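Local coordinates for staphylococcal enterotoxin-like toxin (Staphylococcus aureus, PDB 4DXF), which is a superantigen-like protein, built of an OB-fold and a beta-grasp domain, that binds carbohydrate, probably glycans of the host, at residues R112-D117 with I122-S127; K147-I150 with N154-G157. One frame throughout, in Å; residues are numbered along the deposited sequence.

In the fold
Both contacts lie in the beta-grasp part of the chain, their centres about 12 Å apart, and they follow one another in sequence: contact 1 is complete before contact 2 begins. Contact 1 pairs strands 107-116 and 122-131, the latter an outermost strand of a five-stranded mixed sheet. Contact 2 is the end of helix 138-153, which packs on that sheet, and the turn leading on toward strand 162-168. They meet directly: Ile113 CD1 packs on Leu149 CD2 at 3.8 Å, and Ser127 OG probably hydrogen-bonds Gln148 NE2 at 2.8 Å. Helix and hairpin are therefore joined by an apolar and a polar contact, as expected where a beta-grasp sheet wraps its helix.

Contact 1 of 2, residues R112-D117 with I122-S127; sequences RITKED and ISHDVS
Thr114 OG1 lies at the edge of the His124 ring, near its plane, 3.7 Å from His124 ND1; Thr114 CG2, well out of that plane, is 3.8 Å from His124 CE1. The two side chains run alongside each other in the same direction. With OG1 beside the backbone N (chi1 -56°), Thr114 turns CG2 anti to that N, and Thr114 CG2 meets Ile122 CG2 at 4.0 Å. At the carboxylate of Glu116, the tip of the neighbouring isoleucine approaches, with Ile122 CD1 4.0 Å from Glu116 CD.

Beneath this row the backbones are joined by two pairs of hydrogen bonds, between Ile113 and Asp125 and between Lys115 and Ser123. The straightest is Lys115 N to Ser123 O, 3.0 Å with 169° at the hydrogen. A water spans the second pair, donating to Lys115 O and bonded to Ser123 OG, which also touches Lys115 CE at 3.5 Å.

Ile113, Lys115, Ser123 and Asp125 project from the other face, where helix 138-153 lies. The ammonium of Lys115, beyond a bend in its chain, hydrogen-bonds Asn153 O, while Asp125 OD2 takes Asn153 ND2, so a single helix residue holds a polar end from each strand. Ile113 is buried there and also touches Val201 of strand 196-203. Such alternation belongs to an antiparallel beta hairpin, here at one margin of the beta-grasp sheet, with one face turned to the helix.

Contact 2 of 2, residues K147-I150 with N154-G157; sequences KQLI and NLYG
Leu155 places CG anti to its backbone N (chi1 180°), which sends the side chain back alongside Leu149 and Ile150, while Ile150 holds CG1 anti to its carbonyl carbon (chi1 -61°), which carries CD1 to the Tyr156 ring. This is a helix C-terminus ended by a residue of positive phi, Asn154 (59°), and followed at once by a type II beta turn from Asn154 to Gly157.

The reversal brings Leu155 N back to the last turn of the helix, where it gives a nearly straight hydrogen bond to Leu149 O at 3.0 Å, from above the carbonyl plane. Asn154 N adds a weak bond to Ile150 O. The turn closes on itself through Gly157 N to Asn154 O, 2.9 Å.

Apolar packing follows the same path: Leu149 CB lies 3.9 Å from Leu155 CB, and beyond it Val201 and Ile203 of strand 196-203 receive the two leucines. Ile150 and Tyr156 also touch helix 17-22, and the phenol OH bonds Leu178 O and Arg146 NH1. Leu155 CG sits over the centre of the Tyr156 ring, while Ile150 CD1 comes to its edge, 3.6 Å from Tyr156 CD2.

Contact 1 of 2, residues R112-D117 with I122-S127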
loop_
_atom_site.group_PDB
_atom_site.type_symbol
_atom_site.label_atom_id
_atom_site.label_comp_id
_atom_site.label_asym_id
_atom_site.label_seq_id
_atom_site.Cartn_x
_atom_site.Cartn_y
_atom_site.Cartn_z
ATOM N N ARG A 112 -2.379 16.156 -6.478
ATOM C CA ARG A 112 -3.368 17.026 -7.156
ATOM C C ARG A 112 -4.548 16.107 -7.419
ATOM O O ARG A 112 -4.355 15.055 -8.069
ATOM C CB ARG A 112 -2.794 17.491 -8.510
ATOM C CG ARG A 112 -1.457 18.325 -8.417
ATOM C CD ARG A 112 -0.683 18.339 -9.754
ATOM N NE ARG A 112 0.409 19.325 -9.732
ATOM C CZ ARG A 112 0.241 20.623 -9.427
ATOM N NH1 ARG A 112 -0.968 21.088 -9.098
ATOM N NH2 ARG A 112 1.278 21.460 -9.426
ATOM N N ILE A 113 -5.750 16.543 -6.997
ATOM C CA ILE A 113 -6.952 15.699 -6.991
ATOM C C ILE A 113 -8.009 16.338 -7.854
ATOM O O ILE A 113 -8.323 17.504 -7.624
ATOM C CB ILE A 113 -7.489 15.524 -5.605
ATOM C CG1 ILE A 113 -6.366 14.832 -4.790
ATOM C CG2 ILE A 113 -8.794 14.617 -5.627
ATOM C CD1 ILE A 113 -6.421 15.074 -3.274
ATOM N N THR A 114 -8.492 15.596 -8.848
ATOM C CA THR A 114 -9.577 16.151 -9.636
ATOM C C THR A 114 -10.723 15.184 -9.412
ATOM O O THR A 114 -10.533 13.961 -9.580
ATOM C CB THR A 114 -9.262 16.258 -11.156
ATOM O OG1 THR A 114 -8.074 17.021 -11.454
ATOM C CG2 THR A 114 -10.448 16.898 -11.938
ATOM N N LYS A 115 -11.916 15.713 -9.065
ATOM C CA LYS A 115 -13.029 14.860 -8.805
ATOM C C LYS A 115 -14.277 15.302 -9.578
ATOM O O LYS A 115 -14.526 16.477 -9.599
ATOM C CB LYS A 115 -13.323 14.931 -7.336
ATOM C CG LYS A 115 -14.641 14.170 -6.916
ATOM C CD LYS A 115 -14.793 13.940 -5.430
ATOM C CE LYS A 115 -15.025 15.198 -4.633
ATOM N NZ LYS A 115 -15.556 14.832 -3.294
ATOM N N GLU A 116 -14.985 14.357 -10.208
ATOM C CA GLU A 116 -16.265 14.637 -10.894
ATOM C C GLU A 116 -17.343 13.762 -10.318
ATOM O O GLU A 116 -17.248 12.537 -10.420
ATOM C CB GLU A 116 -16.157 14.343 -12.379
ATOM C CG GLU A 116 -17.488 14.629 -13.130
ATOM C CD GLU A 116 -17.376 14.689 -14.655
ATOM O OE1 GLU A 116 -16.327 14.305 -15.239
ATOM O OE2 GLU A 116 -18.392 15.081 -15.279
ATOM N N ASP A 117 -18.371 14.380 -9.725
ATOM C CA ASP A 117 -19.399 13.599 -9.052
ATOM C C ASP A 117 -20.464 13.185 -10.086
ATOM O O ASP A 117 -20.337 13.480 -11.289
ATOM C CB ASP A 117 -19.962 14.333 -7.828
ATOM C CG ASP A 117 -20.736 15.603 -8.210
ATOM O OD1 ASP A 117 -21.214 15.690 -9.375
ATOM O OD2 ASP A 117 -20.853 16.493 -7.342
ATOM N N ILE A 122 -17.298 19.432 -11.012
ATOM C CA ILE A 122 -15.833 19.115 -11.079
ATOM C C ILE A 122 -15.111 19.940 -10.008
ATOM O O ILE A 122 -15.162 21.164 -10.041
ATOM C CB ILE A 122 -15.315 19.351 -12.510
ATOM C CG1 ILE A 122 -16.139 18.455 -13.449
ATOM C CG2 ILE A 122 -13.740 19.072 -12.657
ATOM C CD1 ILE A 122 -15.623 18.325 -14.828
ATOM N N SER A 123 -14.444 19.276 -9.057
ATOM C CA SER A 123 -13.722 19.994 -7.986
ATOM C C SER A 123 -12.216 19.667 -8.109
ATOM O O SER A 123 -11.834 18.692 -8.777
ATOM C CB SER A 123 -14.240 19.614 -6.567
ATOM O OG SER A 123 -14.108 18.202 -6.274
ATOM N N HIS A 124 -11.382 20.500 -7.482
ATOM C CA HIS A 124 -9.930 20.308 -7.539
ATOM C C HIS A 124 -9.450 20.421 -6.091
ATOM O O HIS A 124 -10.026 21.168 -5.282
ATOM C CB HIS A 124 -9.254 21.366 -8.427
ATOM C CG HIS A 124 -9.730 21.382 -9.850
ATOM N ND1 HIS A 124 -9.363 20.429 -10.778
ATOM C CD2 HIS A 124 -10.549 22.239 -10.503
ATOM C CE1 HIS A 124 -9.934 20.697 -11.939
ATOM N NE2 HIS A 124 -10.673 21.782 -11.795
ATOM N N ASP A 125 -8.442 19.665 -5.708
ATOM C CA ASP A 125 -7.971 19.748 -4.308
ATOM C C ASP A 125 -6.491 19.377 -4.376
ATOM O O ASP A 125 -6.021 18.878 -5.407
ATOM C CB ASP A 125 -8.767 18.807 -3.377
ATOM C CG ASP A 125 -8.430 18.972 -1.875
ATOM O OD1 ASP A 125 -7.991 20.098 -1.456
ATOM O OD2 ASP A 125 -8.596 17.959 -1.107
ATOM N N VAL A 126 -5.794 19.647 -3.284
ATOM C CA VAL A 126 -4.366 19.493 -3.205
ATOM C C VAL A 126 -4.019 18.974 -1.800
ATOM O O VAL A 126 -4.735 19.184 -0.781
ATOM C CB VAL A 126 -3.622 20.803 -3.582
ATOM C CG1 VAL A 126 -4.081 21.284 -4.944
ATOM C CG2 VAL A 126 -3.853 21.891 -2.521
ATOM N N SER A 127 -2.963 18.170 -1.759
ATOM C CA SER A 127 -2.421 17.748 -0.497
ATOM C C SER A 127 -0.912 17.554 -0.696
ATOM O O SER A 127 -0.363 17.864 -1.748
ATOM C CB SER A 127 -3.164 16.508 0.051
ATOM O OG SER A 127 -2.664 15.297 -0.479
HETATM O O HOH W 1 -16.693 17.107 -7.461
#

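Contact 2 of 2, residues K147-I150 with N154-G157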
loop_
_atom_site.group_PDB
_atom_site.type_symbol
_atom_site.label_atom_id
_atom_site.label_comp_id
_atom_site.label_asym_id
_atom_site.label_seq_id
_atom_site.Cartn_x
_atom_site.Cartn_y
_atom_site.Cartn_z
ATOM N N LYS A 147 -7.076 5.731 1.676
ATOM C CA LYS A 147 -7.605 6.105 2.929
ATOM C C LYS A 147 -7.772 7.595 3.013
ATOM O O LYS A 147 -8.858 8.045 3.439
ATOM C CB LYS A 147 -6.709 5.618 4.097
ATOM C CG LYS A 147 -7.295 5.954 5.444
ATOM C CD LYS A 147 -6.457 5.380 6.618
ATOM C CE LYS A 147 -6.935 3.962 6.954
ATOM N NZ LYS A 147 -6.153 3.371 8.076
ATOM N N GLN A 148 -6.737 8.352 2.688
ATOM C CA GLN A 148 -6.819 9.813 2.676
ATOM C C GLN A 148 -7.965 10.321 1.779
ATOM O O GLN A 148 -8.700 11.286 2.138
ATOM C CB GLN A 148 -5.524 10.400 2.199
ATOM C CG GLN A 148 -5.556 11.950 2.180
ATOM C CD GLN A 148 -4.376 12.530 1.408
ATOM O OE1 GLN A 148 -3.264 12.005 1.477
ATOM N NE2 GLN A 148 -4.609 13.627 0.670
ATOM N N LEU A 149 -8.143 9.673 0.647
ATOM C CA LEU A 149 -9.161 10.161 -0.321
ATOM C C LEU A 149 -10.542 9.865 0.155
ATOM O O LEU A 149 -11.494 10.664 -0.150
ATOM C CB LEU A 149 -8.918 9.521 -1.719
ATOM C CG LEU A 149 -7.667 9.973 -2.493
ATOM C CD1 LEU A 149 -7.465 9.082 -3.677
ATOM C CD2 LEU A 149 -7.674 11.462 -2.914
ATOM N N ILE A 150 -10.707 8.717 0.823
ATOM C CA ILE A 150 -11.935 8.397 1.532
ATOM C C ILE A 150 -12.246 9.451 2.585
ATOM O O ILE A 150 -13.368 10.000 2.617
ATOM C CB ILE A 150 -11.922 6.965 2.142
ATOM C CG1 ILE A 150 -11.766 5.947 1.001
ATOM C CG2 ILE A 150 -13.131 6.737 3.104
ATOM C CD1 ILE A 150 -11.524 4.477 1.483
ATOM N N ASN A 154 -14.170 12.079 -0.027
ATOM C CA ASN A 154 -15.324 11.203 -0.114
ATOM C C ASN A 154 -15.232 10.091 -1.149
ATOM O O ASN A 154 -16.249 9.609 -1.697
ATOM C CB ASN A 154 -16.657 12.005 -0.238
ATOM C CG ASN A 154 -17.856 11.180 0.196
ATOM O OD1 ASN A 154 -17.752 10.329 1.114
ATOM N ND2 ASN A 154 -19.007 11.401 -0.468
ATOM N N LEU A 155 -13.997 9.598 -1.400
ATOM C CA LEU A 155 -13.902 8.453 -2.259
ATOM C C LEU A 155 -14.677 7.311 -1.673
ATOM O O LEU A 155 -14.701 7.061 -0.467
ATOM C CB LEU A 155 -12.442 8.009 -2.486
ATOM C CG LEU A 155 -12.283 6.776 -3.398
ATOM C CD1 LEU A 155 -12.384 7.111 -4.845
ATOM C CD2 LEU A 155 -10.804 6.355 -3.050
ATOM N N TYR A 156 -15.338 6.614 -2.571
ATOM C CA TYR A 156 -16.222 5.495 -2.242
ATOM C C TYR A 156 -17.469 5.932 -1.494
ATOM O O TYR A 156 -18.110 5.112 -0.846
ATOM C CB TYR A 156 -15.522 4.306 -1.568
ATOM C CG TYR A 156 -14.312 3.821 -2.337
ATOM C CD1 TYR A 156 -14.348 3.635 -3.730
ATOM C CD2 TYR A 156 -13.097 3.559 -1.660
ATOM C CE1 TYR A 156 -13.221 3.177 -4.452
ATOM C CE2 TYR A 156 -11.980 3.111 -2.360
ATOM C CZ TYR A 156 -11.997 2.958 -3.739
ATOM O OH TYR A 156 -10.913 2.540 -4.554
ATOM N N GLY A 157 -17.797 7.215 -1.640
ATOM C CA GLY A 157 -19.010 7.785 -1.055
ATOM C C GLY A 157 -20.032 7.849 -2.173
ATOM O O GLY A 157 -20.703 6.858 -2.442
#